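Local coordinates for protein lipopolysaccharide heptosyltransferase 2 (PDB 1PSW) that transfers the second heptose from ADP-L-glycero-D-manno-heptose onto the heptosyl-Kdo2-lipid A module during synthesis of the lipopolysaccharide core, at residues L4-S9 and A84-N89; I32-A37 and E50-I55. All blocks are in the same frame, centred on the assembly; numbering follows the deposited sequence.

The chain starts with strand 2-6, which carries the first segment of contact 1. It then runs through helix 11-27 into strand 32-37. Helix 42-45 follows, and strand 51-56 returns beside strand 32-37, which makes contact 2 and closes a short beta-alpha-beta loop. Only later does strand 83-86 come to the other side of strand 2-6 and close the longer loop of contact 1. Contact 2 therefore lies wholly within that longer loop. Strands 2-6 and 32-37 are neighbours, and Val5 N lies 2.8 Å from Asp34 O, probably hydrogen-bonded. Together the contacts tie four parallel strands of one of the two Rossmann-like sheets expected of a GT-B glycosyltransferase.

Contact 1 (L4-S9 and A84-N89); sequences LVIGPS and AYVLPN
Ile6 packs against Val86 in the neighbouring parallel strand and against Pro88 just beyond it. Its CB sits 4.0 Å from Val86 CA. CG1 lies beside the backbone N (chi1 -55°) and meets Val86 CG2 at 4.0 Å; the two side chains run alongside each other in the same direction. CG2 takes the branch anti to the backbone N and meets Pro88 CD at 3.9 Å, the side chains of Ile6 and Pro88 crossing roughly at right angles. Pro97 of helix 95-99 covers Ile6 and Val86 on this face. An alanine here would probably open a gap beside Val86 CG2 and Pro88 CD. On the other face Val5 CG1 meets Leu87 CD1 at 3.8 Å, and Pro8 CD touches the same methyl.

The backbone ladder has three hydrogen bonds. Tyr85 N donates to Leu4 O, and Ile6 N to Tyr85 O at 2.8 Å with a nearly straight N-H...O angle of 173°. Leu87 N then reaches Ile6 O at 3.0 Å, just past the strand ends. Strands 2-6 and 83-86 are the central pair of the parallel sheet. The contact is thus a buried, uncharged join, made by three backbone hydrogen bonds, with apolar side chains on both faces.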
# COMPACT_ATOMS: atom_id res chain seq x y z
N LEU A 4 5.44 -18.91 7.81
CA LEU A 4 5.57 -17.70 8.61
C LEU A 4 6.21 -16.64 7.73
O LEU A 4 7.25 -16.87 7.12
CB LEU A 4 6.47 -17.94 9.83
CG LEU A 4 6.87 -16.67 10.59
CD1 LEU A 4 5.64 -16.01 11.18
CD2 LEU A 4 7.88 -17.00 11.69
N VAL A 5 5.57 -15.48 7.66
CA VAL A 5 6.10 -14.39 6.84
C VAL A 5 6.43 -13.18 7.70
O VAL A 5 5.62 -12.75 8.51
CB VAL A 5 5.08 -13.96 5.75
CG1 VAL A 5 5.60 -12.72 5.02
CG2 VAL A 5 4.86 -15.09 4.77
N ILE A 6 7.64 -12.66 7.54
CA ILE A 6 8.04 -11.47 8.27
C ILE A 6 7.69 -10.36 7.29
O ILE A 6 8.39 -10.16 6.29
CB ILE A 6 9.57 -11.46 8.54
CG1 ILE A 6 9.99 -12.73 9.27
CG2 ILE A 6 9.94 -10.21 9.33
CD1 ILE A 6 9.32 -12.94 10.62
N GLY A 7 6.59 -9.66 7.55
CA GLY A 7 6.16 -8.62 6.64
C GLY A 7 6.86 -7.29 6.80
O GLY A 7 7.46 -7.02 7.85
N PRO A 8 6.80 -6.43 5.76
CA PRO A 8 7.44 -5.12 5.81
C PRO A 8 6.69 -4.16 6.72
O PRO A 8 5.56 -4.44 7.12
CB PRO A 8 7.43 -4.69 4.35
CG PRO A 8 6.18 -5.30 3.83
CD PRO A 8 6.21 -6.68 4.44
N SER A 9 7.32 -3.04 7.04
CA SER A 9 6.72 -2.05 7.93
C SER A 9 6.21 -0.81 7.22
O SER A 9 6.12 0.25 7.81
CB SER A 9 7.74 -1.63 8.99
OG SER A 9 8.20 -2.76 9.70
N ALA A 84 9.62 -20.16 6.13
CA ALA A 84 9.60 -18.78 6.57
C ALA A 84 10.11 -17.90 5.44
O ALA A 84 11.02 -18.28 4.70
CB ALA A 84 10.47 -18.61 7.81
N TYR A 85 9.51 -16.72 5.30
CA TYR A 85 9.91 -15.76 4.27
C TYR A 85 10.14 -14.42 4.96
O TYR A 85 9.27 -13.91 5.64
CB TYR A 85 8.81 -15.61 3.21
CG TYR A 85 8.58 -16.84 2.37
CD1 TYR A 85 9.31 -17.07 1.20
CD2 TYR A 85 7.66 -17.82 2.76
CE1 TYR A 85 9.14 -18.23 0.46
CE2 TYR A 85 7.49 -18.98 2.02
CZ TYR A 85 8.23 -19.19 0.87
OH TYR A 85 8.08 -20.35 0.15
N VAL A 86 11.33 -13.86 4.77
CA VAL A 86 11.67 -12.58 5.37
C VAL A 86 11.65 -11.53 4.27
O VAL A 86 12.46 -11.58 3.35
CB VAL A 86 13.07 -12.63 6.04
CG1 VAL A 86 13.36 -11.32 6.76
CG2 VAL A 86 13.13 -13.79 7.02
N LEU A 87 10.71 -10.59 4.36
CA LEU A 87 10.55 -9.55 3.34
C LEU A 87 11.36 -8.28 3.57
O LEU A 87 11.83 -7.66 2.62
CB LEU A 87 9.07 -9.23 3.16
CG LEU A 87 8.22 -10.46 2.79
CD1 LEU A 87 6.77 -10.06 2.50
CD2 LEU A 87 8.83 -11.14 1.56
N PRO A 88 11.53 -7.87 4.83
CA PRO A 88 12.32 -6.66 5.05
C PRO A 88 13.76 -6.99 4.66
O PRO A 88 14.10 -8.16 4.49
CB PRO A 88 12.17 -6.40 6.55
CG PRO A 88 10.83 -6.99 6.86
CD PRO A 88 10.85 -8.28 6.08
N ASN A 89 14.61 -5.98 4.50
CA ASN A 89 16.01 -6.23 4.14
C ASN A 89 16.94 -6.20 5.35
O ASN A 89 18.05 -6.70 5.27
CB ASN A 89 16.48 -5.19 3.11
CG ASN A 89 15.91 -5.43 1.73
OD1 ASN A 89 16.20 -6.44 1.09
ND2 ASN A 89 15.08 -4.50 1.26

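Contact 2 (I32-A37 and E50-I55); sequences IIDVMA and EVNEAI
Ile55 and selenomethionine Met36 make the tight apolar end of this parallel strand pair. Met36 is bent at chi3 (-77°), and its CE meets Ile55 CG2 at 3.6 Å. Ile55 CG1 also touches Asp34 CB. On the face of Val35 and Ala54, Val35 CG2 meets Val51 CG2 at 3.9 Å, the two side chains crossing at about a right angle. Leu45 of helix 42-45 packs on that face, as fits the beta-alpha-beta unit.

Toward Asn52 the face of Met36 and Ile55 turns polar and wet. Asn52 is exposed and holds its CG anti to the backbone N (chi1 176°). Its ND2 donates to Asp34 OD1 at 3.0 Å, on the syn lone pair. Carboxylate and amide are nearly coplanar, 27° apart. Asp34 OD2 is bonded to Tyr81 OH and to a water that also reaches Glu53 OE1.

The backbone pairing is uneven. Asn52 N donates to Ile33 O at 2.7 Å and Val35 N to Glu53 O at 3.0 Å, but the bond from Ile55 N to Val35 O is weak. Another water accepts from Ala37 N and sits within bonding distance of Val35 O and Ile55 O, where the strands part. Strand 51-56 is an outermost strand of its sheet. Apolar packing and a few direct bonds hold it at this edge, while the water that donates to both Asp34 and Glu53 would probably ease the repulsion of their like charges.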
# COMPACT_ATOMS: atom_id res chain seq x y z
N ILE A 32 -1.02 -22.32 4.72
CA ILE A 32 -1.52 -21.54 5.85
C ILE A 32 -0.45 -20.48 6.11
O ILE A 32 0.68 -20.80 6.49
CB ILE A 32 -1.70 -22.42 7.11
CG1 ILE A 32 -2.64 -23.59 6.80
CG2 ILE A 32 -2.25 -21.59 8.26
CD1 ILE A 32 -4.03 -23.17 6.40
N ILE A 33 -0.81 -19.22 5.90
CA ILE A 33 0.14 -18.12 6.04
C ILE A 33 -0.08 -17.17 7.21
O ILE A 33 -1.12 -16.52 7.32
CB ILE A 33 0.16 -17.28 4.74
CG1 ILE A 33 0.46 -18.18 3.54
CG2 ILE A 33 1.23 -16.19 4.85
CD1 ILE A 33 0.06 -17.56 2.20
N ASP A 34 0.91 -17.10 8.10
CA ASP A 34 0.86 -16.20 9.24
C ASP A 34 1.84 -15.07 8.92
O ASP A 34 2.92 -15.32 8.37
CB ASP A 34 1.28 -16.91 10.53
CG ASP A 34 0.28 -17.97 10.97
OD1 ASP A 34 -0.92 -17.84 10.62
OD2 ASP A 34 0.68 -18.91 11.68
N VAL A 35 1.47 -13.84 9.25
CA VAL A 35 2.32 -12.70 8.97
C VAL A 35 2.61 -11.91 10.23
O VAL A 35 1.70 -11.52 10.96
CB VAL A 35 1.67 -11.75 7.94
CG1 VAL A 35 2.60 -10.58 7.65
CG2 VAL A 35 1.37 -12.52 6.67
N MSE A 36 3.90 -11.69 10.48
CA MSE A 36 4.34 -10.92 11.64
C MSE A 36 4.69 -9.52 11.17
O MSE A 36 5.53 -9.35 10.28
CB MSE A 36 5.56 -11.56 12.29
CG MSE A 36 5.99 -10.85 13.56
SE MSE A 36 7.64 -11.56 14.30
CE MSE A 36 6.94 -13.15 15.08
N ALA A 37 4.03 -8.53 11.75
CA ALA A 37 4.25 -7.13 11.39
C ALA A 37 3.85 -6.25 12.57
O ALA A 37 3.25 -6.72 13.53
CB ALA A 37 3.41 -6.77 10.16
N GLU A 50 -5.88 -14.19 2.11
CA GLU A 50 -4.78 -15.15 2.04
C GLU A 50 -4.07 -15.31 3.38
O GLU A 50 -3.37 -16.30 3.60
CB GLU A 50 -3.76 -14.70 0.99
CG GLU A 50 -4.29 -14.55 -0.44
CD GLU A 50 -5.12 -13.29 -0.65
OE1 GLU A 50 -4.95 -12.31 0.12
OE2 GLU A 50 -5.93 -13.27 -1.60
N VAL A 51 -4.25 -14.34 4.27
CA VAL A 51 -3.59 -14.37 5.57
C VAL A 51 -4.40 -15.08 6.65
O VAL A 51 -5.54 -14.72 6.94
CB VAL A 51 -3.25 -12.94 6.05
CG1 VAL A 51 -2.70 -12.97 7.46
CG2 VAL A 51 -2.23 -12.33 5.09
N ASN A 52 -3.80 -16.10 7.25
CA ASN A 52 -4.45 -16.87 8.30
C ASN A 52 -4.51 -16.10 9.61
O ASN A 52 -5.58 -15.93 10.18
CB ASN A 52 -3.73 -18.20 8.52
CG ASN A 52 -4.33 -19.00 9.67
OD1 ASN A 52 -5.52 -19.30 9.68
ND2 ASN A 52 -3.49 -19.35 10.65
N GLU A 53 -3.35 -15.65 10.07
CA GLU A 53 -3.28 -14.92 11.33
C GLU A 53 -2.17 -13.89 11.36
O GLU A 53 -1.12 -14.06 10.73
CB GLU A 53 -3.07 -15.92 12.48
CG GLU A 53 -3.18 -15.31 13.86
CD GLU A 53 -2.71 -16.25 14.95
OE1 GLU A 53 -3.19 -17.41 14.98
OE2 GLU A 53 -1.87 -15.84 15.77
N ALA A 54 -2.40 -12.81 12.10
CA ALA A 54 -1.40 -11.75 12.22
C ALA A 54 -0.68 -11.88 13.56
O ALA A 54 -1.17 -11.43 14.59
CB ALA A 54 -2.08 -10.39 12.13
N ILE A 55 0.50 -12.51 13.53
CA ILE A 55 1.30 -12.71 14.73
C ILE A 55 1.64 -11.37 15.39
O ILE A 55 2.36 -10.55 14.81
CB ILE A 55 2.62 -13.44 14.41
CG1 ILE A 55 2.33 -14.75 13.67
CG2 ILE A 55 3.40 -13.72 15.69
CD1 ILE A 55 1.42 -15.69 14.41
O HOH W 1 -3.45 -18.52 5.04
O HOH W 2 -1.37 -19.45 13.27
O HOH W 3 1.31 -9.44 12.41
O HOH W 4 2.06 -7.26 15.79